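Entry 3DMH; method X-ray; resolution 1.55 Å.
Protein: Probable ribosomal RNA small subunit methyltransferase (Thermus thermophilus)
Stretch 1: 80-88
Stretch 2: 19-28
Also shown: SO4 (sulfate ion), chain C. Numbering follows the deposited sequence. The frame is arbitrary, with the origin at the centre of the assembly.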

# COMPACT_ATOMS: atom_id res chain seq x y z
N ARG A 80 10.24 0.53 -7.20
CA ARG A 80 11.12 1.51 -7.86
C ARG A 80 12.50 1.49 -7.20
O ARG A 80 13.54 1.52 -7.89
CB ARG A 80 10.56 2.93 -7.76
CG ARG A 80 9.29 3.18 -8.54
CD ARG A 80 8.64 4.50 -8.08
NE ARG A 80 9.10 5.64 -8.86
CZ ARG A 80 8.69 6.91 -8.73
NH1 ARG A 80 7.76 7.26 -7.82
NH2 ARG A 80 9.21 7.85 -9.53
N CYS A 81 12.49 1.44 -5.86
CA CYS A 81 13.76 1.39 -5.11
C CYS A 81 14.54 0.11 -5.36
O CYS A 81 15.72 0.17 -5.64
CB CYS A 81 13.51 1.56 -3.63
SG CYS A 81 12.86 3.20 -3.20
N LEU A 82 13.88 -1.06 -5.22
CA LEU A 82 14.57 -2.33 -5.44
C LEU A 82 15.28 -2.42 -6.82
O LEU A 82 16.40 -2.86 -6.93
CB LEU A 82 13.56 -3.47 -5.29
CG LEU A 82 13.04 -3.60 -3.86
CD1 LEU A 82 11.80 -4.51 -3.82
CD2 LEU A 82 14.11 -4.17 -2.92
N THR A 83 14.52 -2.18 -7.87
CA THR A 83 14.97 -2.09 -9.23
C THR A 83 16.17 -1.13 -9.38
O THR A 83 17.17 -1.50 -10.00
CB THR A 83 13.81 -1.74 -10.17
OG1 THR A 83 12.80 -2.74 -10.00
CG2 THR A 83 14.28 -1.75 -11.60
N ALA A 84 16.05 0.08 -8.82
CA ALA A 84 17.18 1.03 -8.86
C ALA A 84 18.43 0.45 -8.22
O ALA A 84 19.56 0.71 -8.66
CB ALA A 84 16.83 2.37 -8.22
N SER A 85 18.23 -0.32 -7.15
CA SER A 85 19.30 -0.98 -6.42
C SER A 85 19.87 -2.23 -7.11
O SER A 85 20.79 -2.86 -6.57
CB SER A 85 18.81 -1.36 -5.03
OG SER A 85 18.44 -0.22 -4.26
N GLY A 86 19.27 -2.60 -8.25
CA GLY A 86 19.67 -3.80 -8.99
C GLY A 86 19.26 -5.09 -8.30
O GLY A 86 19.91 -6.14 -8.51
N LEU A 87 18.19 -5.04 -7.51
CA LEU A 87 17.74 -6.21 -6.74
C LEU A 87 16.54 -6.80 -7.44
O LEU A 87 15.56 -6.09 -7.63
CB LEU A 87 17.39 -5.80 -5.30
CG LEU A 87 18.52 -5.19 -4.45
CD1 LEU A 87 18.00 -4.72 -3.11
CD2 LEU A 87 19.65 -6.20 -4.26
N GLN A 88 16.62 -8.08 -7.81
CA GLN A 88 15.50 -8.76 -8.49
C GLN A 88 14.28 -8.62 -7.61
O GLN A 88 14.34 -8.88 -6.41
CB GLN A 88 15.85 -10.23 -8.69
CG GLN A 88 14.82 -10.97 -9.54
CD GLN A 88 15.16 -12.41 -9.74
OE1 GLN A 88 14.54 -13.28 -9.13
NE2 GLN A 88 16.15 -12.68 -10.58
S SO4 C . 3.30 -3.22 7.23
O1 SO4 C . 4.37 -3.91 6.48
O2 SO4 C . 1.98 -3.57 6.72
O3 SO4 C . 3.37 -3.65 8.64
O4 SO4 C . 3.54 -1.79 7.13
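Stretch 2 19-28: GRLFIKPGAR

The apolar centre of the contact is the ring of F22 packed on A84. The CB of A84 lies over one face of the ring, 3.9 Å from its centroid and 21° off the normal, a CH-pi contact. The closest side-chain pair here is A84 CB to F22 CG, at 3.7 Å. F22 has chi1 near -73° (m), and its CA-to-CB bond points toward the helix.

C81 continues the apolar contact along stretch 2. Its SG is 3.6 Å from K24 CG and 4.0 Å from A27 CB. Its CB comes to 3.3 Å from F22 O, and the CA atoms of C81 and F22 are 5.2 Å apart. L87 adds a smaller apolar contact past the end of the helix, with L87 CD1 3.8 Å from L21 CD1.

Stretch 2 runs as a strand from G19 to I23, then as loop. K24 to A27 form a type II beta turn, closed by A27 N to K24 O at 3.2 Å. G26 has positive phi, and a CB there would be jammed against the carbonyl O of P25. The strand runs nearly antiparallel to helix 80-84. The signed crossing angle is 154° and the axes approach to 7.1 Å. The helix ends in a Schellman motif: G86 takes positive phi, G86 N bonds to T83 O at 2.9 Å, and L87 N bonds to L82 O at 2.9 Å.

One direct hydrogen bond joins the stretches. F22 N donates to S85 OG at 2.9 Å, with a nearly straight angle of 167°. The same OG lies at the edge of the F22 ring, 3.6 Å from F22 CD2. The CA atoms of S85 and L21 are 5.5 Å apart.

Waters extend the polar edge. Water 3 donates to F22 O at 2.8 Å and accepts from S85 OG at 2.7 Å. It thus bridges the same two residues as the direct bond. Water 1 accepts from R20 NH2 at 3.0 Å and donates to A84 O at 2.7 Å. Water 2 donates to R20 O at 2.7 Å and makes a weak bond to S85 O at 3.4 Å.

Near the other end of the contact, K24 CE lies over one face of the R80 guanidinium, 3.6 Å from R80 NH1. The like charges are close, with R80 NH1 4.1 Å from K24 NZ. K24 NZ donates to P25 O at 2.8 Å, and both nitrogens have further partners elsewhere in the structure.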

# COMPACT_ATOMS: atom_id res chain seq x y z
N GLY A 19 28.32 -1.65 -0.49
CA GLY A 19 27.35 -1.29 -1.51
C GLY A 19 26.52 -0.07 -1.19
O GLY A 19 26.94 0.82 -0.44
N ARG A 20 25.33 -0.06 -1.79
CA ARG A 20 24.39 1.04 -1.65
C ARG A 20 22.99 0.51 -1.81
O ARG A 20 22.77 -0.56 -2.36
CB ARG A 20 24.69 2.13 -2.69
CG ARG A 20 24.33 1.72 -4.12
CD ARG A 20 24.76 2.75 -5.17
NE ARG A 20 24.29 2.29 -6.49
CZ ARG A 20 24.07 3.09 -7.54
NH1 ARG A 20 24.26 4.40 -7.46
NH2 ARG A 20 23.62 2.55 -8.69
N LEU A 21 22.02 1.27 -1.31
CA LEU A 21 20.64 0.89 -1.41
C LEU A 21 19.81 2.13 -1.64
O LEU A 21 19.98 3.12 -0.91
CB LEU A 21 20.22 0.22 -0.10
CG LEU A 21 18.90 -0.54 -0.11
CD1 LEU A 21 19.01 -1.83 -0.93
CD2 LEU A 21 18.49 -0.84 1.32
N PHE A 22 18.97 2.12 -2.67
CA PHE A 22 18.11 3.27 -2.93
C PHE A 22 16.89 3.28 -2.03
O PHE A 22 16.24 2.25 -1.82
CB PHE A 22 17.63 3.29 -4.38
CG PHE A 22 18.72 3.68 -5.37
CD1 PHE A 22 18.82 4.99 -5.81
CD2 PHE A 22 19.65 2.74 -5.85
CE1 PHE A 22 19.78 5.37 -6.73
CE2 PHE A 22 20.64 3.13 -6.76
CZ PHE A 22 20.69 4.45 -7.20
N ILE A 23 16.57 4.48 -1.56
CA ILE A 23 15.34 4.70 -0.79
C ILE A 23 14.60 5.90 -1.39
O ILE A 23 15.17 6.67 -2.17
CB ILE A 23 15.64 4.92 0.72
CG1 ILE A 23 16.34 6.26 0.95
CG2 ILE A 23 16.43 3.69 1.30
CD1 ILE A 23 16.46 6.63 2.42
N LYS A 24 13.35 6.08 -1.01
CA LYS A 24 12.62 7.28 -1.44
C LYS A 24 11.49 7.52 -0.45
O LYS A 24 11.08 6.59 0.26
CB LYS A 24 12.05 7.14 -2.87
CG LYS A 24 10.84 6.19 -2.95
CD LYS A 24 10.17 6.17 -4.33
CE LYS A 24 9.69 7.54 -4.77
NZ LYS A 24 8.56 8.08 -3.93
N PRO A 25 10.97 8.77 -0.42
CA PRO A 25 9.78 9.03 0.38
C PRO A 25 8.65 8.06 -0.01
O PRO A 25 8.48 7.72 -1.18
CB PRO A 25 9.43 10.47 0.03
CG PRO A 25 10.78 11.11 -0.33
CD PRO A 25 11.45 9.98 -1.12
N GLY A 26 7.93 7.57 1.00
CA GLY A 26 6.79 6.68 0.73
C GLY A 26 7.10 5.20 0.55
O GLY A 26 6.19 4.38 0.33
N ALA A 27 8.38 4.83 0.62
CA ALA A 27 8.77 3.43 0.55
C ALA A 27 9.08 2.84 1.95
O ALA A 27 9.85 3.44 2.74
CB ALA A 27 9.99 3.27 -0.36
N ARG A 28 8.47 1.70 2.26
CA ARG A 28 8.67 0.98 3.53
C ARG A 28 10.05 0.35 3.62
O ARG A 28 10.68 0.04 2.61
CB ARG A 28 7.66 -0.16 3.68
CG ARG A 28 6.19 0.18 3.89
CD ARG A 28 5.50 -1.17 4.11
NE ARG A 28 4.03 -1.11 4.15
CZ ARG A 28 3.22 -1.41 3.12
NH1 ARG A 28 3.71 -1.78 1.94
NH2 ARG A 28 1.90 -1.33 3.28
O HOH W 1 22.17 -0.08 -8.93
O HOH W 2 21.94 -2.95 -3.35
O HOH W 3 16.29 -0.41 -2.70